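Local atomic coordinates of probable dehydrogenase (Bordetella bronchiseptica, PDB entry 3MOI), a protein that probably catalyses an NAD(P)-dependent oxidation or reduction, as a putative dehydrogenase of the GFO/IDH/MocA family whose natural substrate is not established. Residues 3-8 with 26-31; 18-23 with 46-51; 150-155 with 298-303; 233-238 with 258-263. All blocks are in the same frame, centred on the assembly; numbering follows the deposited sequence.

Contact 1: residues 3-8 with 26-31; sequences IRFGIC and PDAQIV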
# COMPACT_ATOMS: atom_id res chain seq x y z
N ILE A 3 -40.42 -1.73 -5.99
CA ILE A 3 -40.20 -0.30 -6.06
C ILE A 3 -40.30 0.19 -7.51
O ILE A 3 -39.63 -0.28 -8.39
CB ILE A 3 -38.80 0.04 -5.44
CG1 ILE A 3 -38.69 -0.58 -4.03
CG2 ILE A 3 -38.55 1.52 -5.37
CD1 ILE A 3 -40.02 -0.52 -3.22
N ARG A 4 -41.17 1.14 -7.73
CA ARG A 4 -41.29 1.72 -9.04
C ARG A 4 -40.34 2.93 -9.12
O ARG A 4 -40.47 3.88 -8.35
CB ARG A 4 -42.74 2.12 -9.33
CG ARG A 4 -43.77 0.99 -9.33
CD ARG A 4 -45.21 1.50 -9.24
NE ARG A 4 -45.33 2.36 -8.07
CZ ARG A 4 -46.47 2.89 -7.60
NH1 ARG A 4 -47.66 2.64 -8.17
NH2 ARG A 4 -46.42 3.69 -6.53
N PHE A 5 -39.40 2.83 -10.05
CA PHE A 5 -38.29 3.76 -10.16
C PHE A 5 -38.42 4.60 -11.38
O PHE A 5 -38.79 4.09 -12.42
CB PHE A 5 -36.98 3.01 -10.33
CG PHE A 5 -36.26 2.77 -9.08
CD1 PHE A 5 -36.27 1.51 -8.50
CD2 PHE A 5 -35.58 3.79 -8.46
CE1 PHE A 5 -35.56 1.28 -7.32
CE2 PHE A 5 -34.89 3.57 -7.27
CZ PHE A 5 -34.88 2.32 -6.72
N GLY A 6 -38.09 5.88 -11.25
CA GLY A 6 -37.79 6.71 -12.42
C GLY A 6 -36.28 6.96 -12.52
O GLY A 6 -35.65 7.24 -11.51
N ILE A 7 -35.69 6.87 -13.71
CA ILE A 7 -34.30 7.22 -13.88
C ILE A 7 -34.14 8.63 -14.35
O ILE A 7 -34.74 9.03 -15.31
CB ILE A 7 -33.59 6.35 -14.88
CG1 ILE A 7 -33.74 4.88 -14.48
CG2 ILE A 7 -32.13 6.73 -14.89
CD1 ILE A 7 -32.77 3.96 -15.20
N CYS A 8 -33.31 9.42 -13.68
CA CYS A 8 -33.20 10.87 -14.00
C CYS A 8 -31.77 11.18 -14.35
O CYS A 8 -30.95 11.31 -13.44
CB CYS A 8 -33.60 11.70 -12.79
SG CYS A 8 -33.08 13.45 -12.79
N PRO A 26 -35.48 -7.98 -9.28
CA PRO A 26 -36.82 -8.46 -9.02
C PRO A 26 -37.59 -7.58 -8.10
O PRO A 26 -38.82 -7.68 -8.06
CB PRO A 26 -36.61 -9.85 -8.39
CG PRO A 26 -35.23 -9.84 -7.86
CD PRO A 26 -34.46 -8.93 -8.77
N ASP A 27 -36.94 -6.74 -7.34
CA ASP A 27 -37.72 -5.84 -6.49
C ASP A 27 -37.83 -4.44 -7.09
O ASP A 27 -38.22 -3.49 -6.38
CB ASP A 27 -37.15 -5.81 -5.08
CG ASP A 27 -37.09 -7.20 -4.47
OD1 ASP A 27 -38.06 -7.94 -4.75
OD2 ASP A 27 -36.08 -7.53 -3.77
N ALA A 28 -37.54 -4.33 -8.40
CA ALA A 28 -37.46 -3.05 -9.05
C ALA A 28 -37.91 -3.12 -10.49
O ALA A 28 -37.52 -4.03 -11.27
CB ALA A 28 -36.03 -2.52 -9.00
N GLN A 29 -38.68 -2.09 -10.84
CA GLN A 29 -39.25 -1.85 -12.14
C GLN A 29 -38.91 -0.42 -12.55
O GLN A 29 -39.24 0.52 -11.82
CB GLN A 29 -40.79 -1.99 -12.01
CG GLN A 29 -41.55 -2.03 -13.35
CD GLN A 29 -40.93 -2.98 -14.42
OE1 GLN A 29 -40.81 -2.59 -15.61
NE2 GLN A 29 -40.55 -4.23 -14.02
N ILE A 30 -38.27 -0.25 -13.70
CA ILE A 30 -38.19 1.04 -14.35
C ILE A 30 -39.56 1.40 -14.95
O ILE A 30 -40.18 0.62 -15.66
CB ILE A 30 -37.19 1.06 -15.47
CG1 ILE A 30 -35.80 0.72 -14.95
CG2 ILE A 30 -37.15 2.44 -16.10
CD1 ILE A 30 -34.79 0.40 -16.06
N VAL A 31 -40.02 2.61 -14.66
CA VAL A 31 -41.35 3.01 -14.94
C VAL A 31 -41.35 4.32 -15.76
O VAL A 31 -42.39 4.74 -16.30
CB VAL A 31 -42.02 3.12 -13.56
CG1 VAL A 31 -42.13 4.56 -13.09
CG2 VAL A 31 -43.29 2.37 -13.52

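Contact 2: residues 18-23 with 46-51; sequences MAPAMR and KEYGIP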
# COMPACT_ATOMS: atom_id res chain seq x y z
N MET A 18 -26.88 1.23 -14.51
CA MET A 18 -27.92 0.97 -13.55
C MET A 18 -29.13 0.38 -14.18
O MET A 18 -29.72 -0.55 -13.65
CB MET A 18 -28.27 2.23 -12.78
CG MET A 18 -29.33 2.03 -11.74
SD MET A 18 -29.08 0.56 -10.80
CE MET A 18 -30.32 0.65 -9.59
N ALA A 19 -29.53 0.93 -15.32
CA ALA A 19 -30.80 0.50 -15.98
C ALA A 19 -30.96 -1.01 -16.20
O ALA A 19 -31.94 -1.58 -15.76
CB ALA A 19 -31.01 1.24 -17.25
N PRO A 20 -29.99 -1.68 -16.84
CA PRO A 20 -30.16 -3.13 -17.05
C PRO A 20 -30.25 -3.88 -15.74
O PRO A 20 -31.14 -4.73 -15.56
CB PRO A 20 -28.89 -3.54 -17.82
CG PRO A 20 -28.28 -2.23 -18.32
CD PRO A 20 -28.65 -1.23 -17.25
N ALA A 21 -29.40 -3.50 -14.79
CA ALA A 21 -29.43 -4.07 -13.44
C ALA A 21 -30.78 -3.91 -12.77
O ALA A 21 -31.21 -4.80 -12.05
CB ALA A 21 -28.32 -3.46 -12.56
N MET A 22 -31.44 -2.78 -13.00
CA MET A 22 -32.81 -2.58 -12.49
C MET A 22 -33.81 -3.52 -13.16
O MET A 22 -34.68 -4.06 -12.46
CB MET A 22 -33.31 -1.13 -12.70
CG MET A 22 -33.03 -0.15 -11.59
SD MET A 22 -33.85 1.46 -11.74
CE MET A 22 -33.29 2.02 -10.16
N ARG A 23 -33.73 -3.70 -14.49
CA ARG A 23 -34.68 -4.60 -15.19
C ARG A 23 -34.55 -5.92 -14.48
O ARG A 23 -35.46 -6.37 -13.79
CB ARG A 23 -34.38 -4.76 -16.69
CG ARG A 23 -35.62 -4.55 -17.59
CD ARG A 23 -35.65 -5.41 -18.87
NE ARG A 23 -35.33 -4.72 -20.14
CZ ARG A 23 -34.10 -4.50 -20.60
NH1 ARG A 23 -33.03 -4.85 -19.89
NH2 ARG A 23 -33.93 -3.91 -21.79
N LYS A 46 -37.97 3.80 -26.17
CA LYS A 46 -38.32 2.67 -27.07
C LYS A 46 -37.81 1.36 -26.47
O LYS A 46 -38.56 0.43 -26.30
CB LYS A 46 -37.72 2.82 -28.52
CG LYS A 46 -38.69 3.38 -29.62
CD LYS A 46 -38.07 3.50 -31.03
CE LYS A 46 -39.16 3.42 -32.20
NZ LYS A 46 -38.61 3.45 -33.64
N GLU A 47 -36.52 1.29 -26.17
CA GLU A 47 -35.92 0.03 -25.69
C GLU A 47 -36.51 -0.52 -24.38
O GLU A 47 -36.67 -1.75 -24.26
CB GLU A 47 -34.41 0.20 -25.55
CG GLU A 47 -33.71 -0.91 -24.79
CD GLU A 47 -33.29 -2.09 -25.64
OE1 GLU A 47 -33.89 -2.37 -26.72
OE2 GLU A 47 -32.32 -2.76 -25.19
N TYR A 48 -36.79 0.35 -23.40
CA TYR A 48 -37.34 -0.09 -22.11
C TYR A 48 -38.89 -0.01 -22.04
O TYR A 48 -39.48 -0.40 -21.06
CB TYR A 48 -36.72 0.68 -20.95
CG TYR A 48 -35.37 0.18 -20.58
CD1 TYR A 48 -35.17 -0.58 -19.43
CD2 TYR A 48 -34.25 0.45 -21.39
CE1 TYR A 48 -33.89 -1.06 -19.12
CE2 TYR A 48 -32.98 -0.01 -21.05
CZ TYR A 48 -32.81 -0.76 -19.94
OH TYR A 48 -31.55 -1.23 -19.64
N GLY A 49 -39.52 0.49 -23.09
CA GLY A 49 -40.96 0.49 -23.16
C GLY A 49 -41.56 1.41 -22.12
O GLY A 49 -42.57 1.08 -21.51
N ILE A 50 -40.95 2.58 -21.92
CA ILE A 50 -41.49 3.51 -20.96
C ILE A 50 -41.68 4.94 -21.47
O ILE A 50 -41.02 5.33 -22.44
CB ILE A 50 -40.59 3.56 -19.74
CG1 ILE A 50 -39.14 3.85 -20.16
CG2 ILE A 50 -40.71 2.29 -18.98
CD1 ILE A 50 -38.29 4.31 -19.01
N PRO A 51 -42.54 5.72 -20.80
CA PRO A 51 -42.65 7.13 -21.15
C PRO A 51 -41.38 7.85 -20.73
O PRO A 51 -40.85 7.50 -19.73
CB PRO A 51 -43.82 7.62 -20.29
CG PRO A 51 -43.97 6.67 -19.15
CD PRO A 51 -43.29 5.38 -19.55

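Contact 3: residues 150-155 with 298-303; sequences CFNYTD and PHFGVM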
# COMPACT_ATOMS: atom_id res chain seq x y z
N CYS A 150 -5.32 0.00 1.27
CA CYS A 150 -6.04 -0.06 0.01
C CYS A 150 -5.21 0.61 -1.04
O CYS A 150 -4.78 1.73 -0.81
CB CYS A 150 -7.38 0.73 0.12
SG CYS A 150 -8.33 0.17 1.56
N PHE A 151 -5.07 0.00 -2.22
CA PHE A 151 -4.49 0.74 -3.34
C PHE A 151 -5.14 0.32 -4.64
O PHE A 151 -5.74 -0.73 -4.73
CB PHE A 151 -2.95 0.59 -3.40
CG PHE A 151 -2.50 -0.84 -3.50
CD1 PHE A 151 -2.37 -1.61 -2.35
CD2 PHE A 151 -2.29 -1.44 -4.74
CE1 PHE A 151 -2.01 -2.93 -2.42
CE2 PHE A 151 -1.94 -2.78 -4.84
CZ PHE A 151 -1.79 -3.54 -3.68
N ASN A 152 -5.08 1.19 -5.64
CA ASN A 152 -5.67 0.94 -6.94
C ASN A 152 -4.81 1.74 -7.88
O ASN A 152 -4.68 2.90 -7.67
CB ASN A 152 -7.09 1.45 -6.97
CG ASN A 152 -7.94 0.81 -8.08
OD1 ASN A 152 -7.43 0.03 -8.87
ND2 ASN A 152 -9.25 1.16 -8.15
N TYR A 153 -4.14 1.10 -8.81
CA TYR A 153 -3.47 1.76 -9.93
C TYR A 153 -4.27 1.42 -11.18
O TYR A 153 -4.62 0.24 -11.42
CB TYR A 153 -2.00 1.24 -10.08
CG TYR A 153 -1.14 1.53 -8.86
CD1 TYR A 153 -1.38 0.91 -7.65
CD2 TYR A 153 -0.11 2.44 -8.91
CE1 TYR A 153 -0.61 1.20 -6.53
CE2 TYR A 153 0.66 2.74 -7.80
CZ TYR A 153 0.40 2.14 -6.62
OH TYR A 153 1.19 2.44 -5.54
N THR A 154 -4.51 2.42 -12.02
CA THR A 154 -5.69 2.45 -12.93
C THR A 154 -5.35 3.25 -14.16
O THR A 154 -4.24 3.82 -14.21
CB THR A 154 -6.73 3.16 -12.17
OG1 THR A 154 -7.53 2.20 -11.49
CG2 THR A 154 -7.51 4.05 -12.95
N ASP A 155 -6.27 3.29 -15.15
CA ASP A 155 -6.07 4.12 -16.34
C ASP A 155 -7.07 5.26 -16.47
O ASP A 155 -7.26 5.82 -17.58
CB ASP A 155 -6.08 3.27 -17.59
CG ASP A 155 -7.46 2.70 -17.91
OD1 ASP A 155 -7.52 1.89 -18.91
OD2 ASP A 155 -8.44 3.04 -17.15
N PRO A 298 -17.05 -7.94 -8.17
CA PRO A 298 -16.42 -6.65 -8.43
C PRO A 298 -15.55 -6.23 -7.28
O PRO A 298 -15.70 -6.77 -6.17
CB PRO A 298 -17.62 -5.70 -8.53
CG PRO A 298 -18.73 -6.58 -8.87
CD PRO A 298 -18.49 -7.80 -8.06
N HIS A 299 -14.66 -5.28 -7.52
CA HIS A 299 -13.60 -4.92 -6.52
C HIS A 299 -13.03 -3.54 -6.85
O HIS A 299 -13.24 -3.04 -7.95
CB HIS A 299 -12.48 -5.96 -6.53
CG HIS A 299 -11.51 -5.79 -7.65
ND1 HIS A 299 -10.26 -5.24 -7.48
CD2 HIS A 299 -11.59 -6.12 -8.97
CE1 HIS A 299 -9.62 -5.22 -8.65
NE2 HIS A 299 -10.40 -5.76 -9.56
N PHE A 300 -12.31 -2.92 -5.95
CA PHE A 300 -11.66 -1.65 -6.32
C PHE A 300 -10.21 -1.64 -5.86
O PHE A 300 -9.90 -1.37 -4.69
CB PHE A 300 -12.44 -0.47 -5.71
CG PHE A 300 -12.10 0.84 -6.32
CD1 PHE A 300 -12.53 1.14 -7.58
CD2 PHE A 300 -11.40 1.79 -5.60
CE1 PHE A 300 -12.25 2.36 -8.16
CE2 PHE A 300 -11.09 3.02 -6.17
CZ PHE A 300 -11.52 3.31 -7.48
N GLY A 301 -9.32 -1.95 -6.77
CA GLY A 301 -7.92 -2.19 -6.39
C GLY A 301 -7.92 -3.32 -5.38
O GLY A 301 -8.87 -4.14 -5.33
N VAL A 302 -6.90 -3.34 -4.55
CA VAL A 302 -6.85 -4.30 -3.50
C VAL A 302 -7.01 -3.67 -2.15
O VAL A 302 -6.70 -2.53 -1.96
CB VAL A 302 -5.57 -5.18 -3.52
CG1 VAL A 302 -4.88 -5.19 -4.94
CG2 VAL A 302 -4.69 -4.88 -2.37
N MET A 303 -7.52 -4.44 -1.21
CA MET A 303 -7.90 -3.94 0.07
C MET A 303 -7.51 -5.00 1.09
O MET A 303 -8.15 -6.04 1.12
CB MET A 303 -9.41 -3.66 0.07
CG MET A 303 -9.82 -2.39 -0.79
SD MET A 303 -11.57 -1.81 -0.72
CE MET A 303 -12.05 -2.71 0.66

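Contact 4: residues 233-238 with 258-263; sequences YDHFDS and GARKVL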
# COMPACT_ATOMS: atom_id res chain seq x y z
N TYR A 233 -2.69 7.01 -14.04
CA TYR A 233 -1.95 7.46 -15.23
C TYR A 233 -1.76 6.36 -16.27
O TYR A 233 -1.05 6.55 -17.26
CB TYR A 233 -0.61 8.07 -14.79
CG TYR A 233 -0.79 9.30 -13.88
CD1 TYR A 233 -1.31 10.49 -14.38
CD2 TYR A 233 -0.44 9.25 -12.53
CE1 TYR A 233 -1.49 11.61 -13.55
CE2 TYR A 233 -0.63 10.37 -11.68
CZ TYR A 233 -1.16 11.54 -12.20
OH TYR A 233 -1.33 12.63 -11.40
N ASP A 234 -2.41 5.21 -16.07
CA ASP A 234 -2.34 4.09 -17.00
C ASP A 234 -0.94 3.49 -17.09
O ASP A 234 -0.48 3.05 -18.19
CB ASP A 234 -2.78 4.52 -18.41
CG ASP A 234 -3.10 3.32 -19.30
OD1 ASP A 234 -3.46 3.55 -20.48
OD2 ASP A 234 -2.96 2.15 -18.82
N HIS A 235 -0.25 3.46 -15.94
CA HIS A 235 1.07 2.86 -15.87
C HIS A 235 0.88 1.53 -15.19
O HIS A 235 0.36 0.62 -15.79
CB HIS A 235 2.01 3.77 -15.14
CG HIS A 235 2.37 4.99 -15.91
ND1 HIS A 235 2.74 6.18 -15.30
CD2 HIS A 235 2.42 5.23 -17.25
CE1 HIS A 235 3.01 7.08 -16.22
NE2 HIS A 235 2.82 6.53 -17.41
N PHE A 236 1.26 1.36 -13.92
CA PHE A 236 1.04 0.05 -13.28
C PHE A 236 -0.46 -0.22 -13.33
O PHE A 236 -1.27 0.73 -13.36
CB PHE A 236 1.57 -0.01 -11.86
CG PHE A 236 1.36 -1.35 -11.20
CD1 PHE A 236 1.89 -2.49 -11.76
CD2 PHE A 236 0.62 -1.48 -10.08
CE1 PHE A 236 1.70 -3.72 -11.18
CE2 PHE A 236 0.41 -2.72 -9.51
CZ PHE A 236 0.97 -3.83 -10.06
N ASP A 237 -0.82 -1.50 -13.38
CA ASP A 237 -2.22 -1.89 -13.35
C ASP A 237 -2.39 -2.93 -12.32
O ASP A 237 -1.91 -4.05 -12.49
CB ASP A 237 -2.67 -2.42 -14.70
CG ASP A 237 -4.08 -3.00 -14.67
OD1 ASP A 237 -4.72 -3.02 -13.58
OD2 ASP A 237 -4.56 -3.45 -15.74
N SER A 238 -3.12 -2.57 -11.26
CA SER A 238 -3.14 -3.35 -10.04
C SER A 238 -4.09 -4.53 -10.11
O SER A 238 -4.14 -5.33 -9.19
CB SER A 238 -3.45 -2.47 -8.79
OG SER A 238 -4.42 -1.45 -9.05
N GLY A 258 -2.90 0.87 -23.30
CA GLY A 258 -4.34 1.05 -23.51
C GLY A 258 -4.95 2.40 -23.79
O GLY A 258 -5.06 2.81 -24.94
N ALA A 259 -5.38 3.07 -22.73
CA ALA A 259 -6.24 4.21 -22.86
C ALA A 259 -5.50 5.40 -23.41
O ALA A 259 -6.09 6.24 -24.08
CB ALA A 259 -6.90 4.55 -21.48
N ARG A 260 -4.22 5.49 -23.10
CA ARG A 260 -3.36 6.53 -23.64
C ARG A 260 -3.08 6.35 -25.17
O ARG A 260 -3.03 7.33 -25.91
CB ARG A 260 -2.04 6.59 -22.85
CG ARG A 260 -1.10 7.71 -23.32
CD ARG A 260 0.34 7.61 -22.77
NE ARG A 260 0.41 8.08 -21.38
CZ ARG A 260 0.22 7.33 -20.30
NH1 ARG A 260 -0.03 6.02 -20.43
NH2 ARG A 260 0.31 7.88 -19.08
N LYS A 261 -2.90 5.10 -25.62
CA LYS A 261 -2.79 4.80 -27.06
C LYS A 261 -4.04 5.27 -27.78
O LYS A 261 -3.98 6.10 -28.68
CB LYS A 261 -2.61 3.28 -27.28
CG LYS A 261 -2.00 2.84 -28.64
CD LYS A 261 -1.93 1.27 -28.81
CE LYS A 261 -1.68 0.48 -27.44
NZ LYS A 261 -0.35 0.74 -26.70
N VAL A 262 -5.19 4.77 -27.34
CA VAL A 262 -6.46 5.17 -27.95
C VAL A 262 -6.54 6.70 -28.11
O VAL A 262 -6.97 7.18 -29.15
CB VAL A 262 -7.69 4.61 -27.18
CG1 VAL A 262 -8.94 5.27 -27.66
CG2 VAL A 262 -7.80 3.08 -27.33
N LEU A 263 -6.09 7.46 -27.13
CA LEU A 263 -6.25 8.92 -27.22
C LEU A 263 -5.24 9.57 -28.15
O LEU A 263 -5.56 10.55 -28.80
CB LEU A 263 -6.17 9.58 -25.84
CG LEU A 263 -7.38 9.60 -24.89
CD1 LEU A 263 -8.26 8.30 -24.85
CD2 LEU A 263 -6.81 9.95 -23.48

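Contact 1: residues 3-8 with 26-31
In I7 and I30 alike CG1 stands anti to the carbonyl carbon (chi1 -55° and -60°) and chi2 is extended, which carries each CD1 out over the same face of the sheet until the two methyls meet at 4.2 Å, I7 CD1 against I30 CD1. On that face F5 turns a ring edge to its neighbour: the methyl CB of A28 lies near the ring plane, 4.1 Å from F5 CD1. Beneath the side chains the backbones of 3-8 and 26-31 run in parallel register, I3 beside A28, R4 beside Q29 and F5 beside I30. Four hydrogen bonds join them. I3 N reaches D27 O at 2.8 Å and sits above that carbonyl's plane, whereas F5 N approaches Q29 O at 2.9 Å nearly along the C=O axis. The return bonds run from Q29 N to I3 O and from V31 N to F5 O. This pairs the first two strands of the Rossmann fold, joined through helix 12-24 in a beta-alpha-beta crossover; M22 and A19 of that helix pack on F5, I7 and I30. The opposite face carries R4 and Q29; V31 points toward strand 3-8, its CG1 3.4 Å from F5 O. The guanidinium of R4 leads away to a salt bridge with D66, and the carboxylate of D27 leads away from strand 3-8 to salt bridges with R336 and R349.

Contact 2: residues 18-23 with 46-51
R23 lays its guanidinium flat on the ring of Y48, the two planes 11° apart and the group centres separated by 4.2 Å. The overlap is off-centre: Y48 CE1 lies over the middle of the guanidinium, 3.8 Å from R23 CZ, while R23 NH2 sits above the ring but displaced toward its rim. A cation-pi attraction therefore adds to the plain stacking of two flat groups. In the guanidinium plane, at its edge, E47 OE2 faces R23 NH2 at 3.9 Å, a long salt bridge that probably contributes weakly at this exposed surface. The far end of the tyrosine reaches the other helix, where Y48 OH touches the methyl of A19 (CB to OH 3.5 Å) and the proline ring of P20 (CG to OH 3.7 Å). The hydroxyl also comes 3.2 Å from P20 N, but that nitrogen has no hydrogen to share, and the approach is simple packing at the ring's edge.

The chain of R23 bends at chi2 and chi3, at CD and NE, and the guanidinium beyond lies across Y48. F44 also stacks with the Y48 ring, and I30 of strand 28-34 packs against the tyrosine. G49, at positive phi (67°), leaves helical geometry in a Schellman motif. Two neighbouring helices, 12-24 and 38-48, thus meet beside the parallel sheet of the Rossmann domain, as expected of this alpha/beta fold.

Contact 3: residues 150-155 with 298-303
C150 and M303 form a non-hydrogen-bonded pair and F151 and V302 a hydrogen-bonded one, as strand 145-153 runs antiparallel to the start of strand 302-307, its neighbour in the mixed sheet of the GFO/IDH/MocA C-terminal domain. F151 N donates to V302 O at 3.0 Å, and V302 N returns a bond to F151 O at 2.9 Å. On one face C150 SG touches M303 CG at 3.8 Å; on the other, both methyls of V302 press on the F151 ring, CG2 toward CE1 and CG1 toward CE2 and CZ. At the subunit interface F151 meets F151 of the second subunit.

Next along the strand, N152 faces F300 and G301, loop residues that precede strand 302-307. Its CG is anti to the backbone N (chi1 -159°), and the amide stands at 82° to the F300 ring with ND2 over the ring centre, 3.0 Å above the plane. G301 CA comes 3.1 Å from F151 O. H299 ND1 bonds to G301 O at 2.8 Å and H299 NE2 to L245 O. With ND2 over a buried ring, this is consistent with an amide-to-pi interaction in which the partly positive N-H hydrogens would meet the electron-rich face of F300.

Contact 4: residues 233-238 with 258-263
Y233 offers its carbonyl oxygen to R260, which reaches over from the first turn of helix 258-265. The NH2-to-O distance is 2.6 Å, and the donor lies in the carbonyl plane although the oxygen is tilted 23° from the guanidinium plane. The hydroxyl of Y233 points elsewhere, to N213 and L204. This loop follows strand 225-231 of the C-terminal domain's sheet, and the contact fastens it to the helix some 20 residues later: a loop carboxylate accepts bonds from backbone N-H groups in the first turn of helix 258-265.

D234 supplies the carboxylate. CG stands anti to the backbone N (chi1 -164°), toward the helix, and OD1 lies 3.0 Å from A259 N, which meets it on the syn side and 23° out of the carboxylate plane. The same oxygen takes a weak second bond from R260 N at 3.3 Å, so one atom grips two successive amides. The charge on D234 may also be favoured by the nearby guanidinium, though R260 NH1 remains 4.2 Å from OD1.

H235 comes next, its ring almost parallel to the guanidinium (6° between planes) but crossing it obliquely. D324 of the second subunit binds both groups, by a salt bridge to R260 NH2 and a hydrogen bond to H235 NE2. Those two nitrogens, H235 NE2 and R260 NH2, approach to 3.3 Å without a hydrogen bond between them.

Overall arrangement
From the N terminus, strand 3-8 opens contact 1, helix 12-24 follows, and the chain returns at 26-31 to close the loop. Contact 2 crosses it: its first segment, 18-23, lies inside that loop and its second, 46-51, beyond it. The two contacts touch, and together join strands and helices of the Rossmann domain. Contact 3 comes later in the chain, its centre about 30 Å from either, and closes a long loop across the mixed sheet of the C-terminal domain. Contact 4 nests within that loop, its centre about 15 Å from that of contact 3; S238 OG and Y153 N probably hydrogen-bond between them. Contacts 3 and 4 both touch the second subunit.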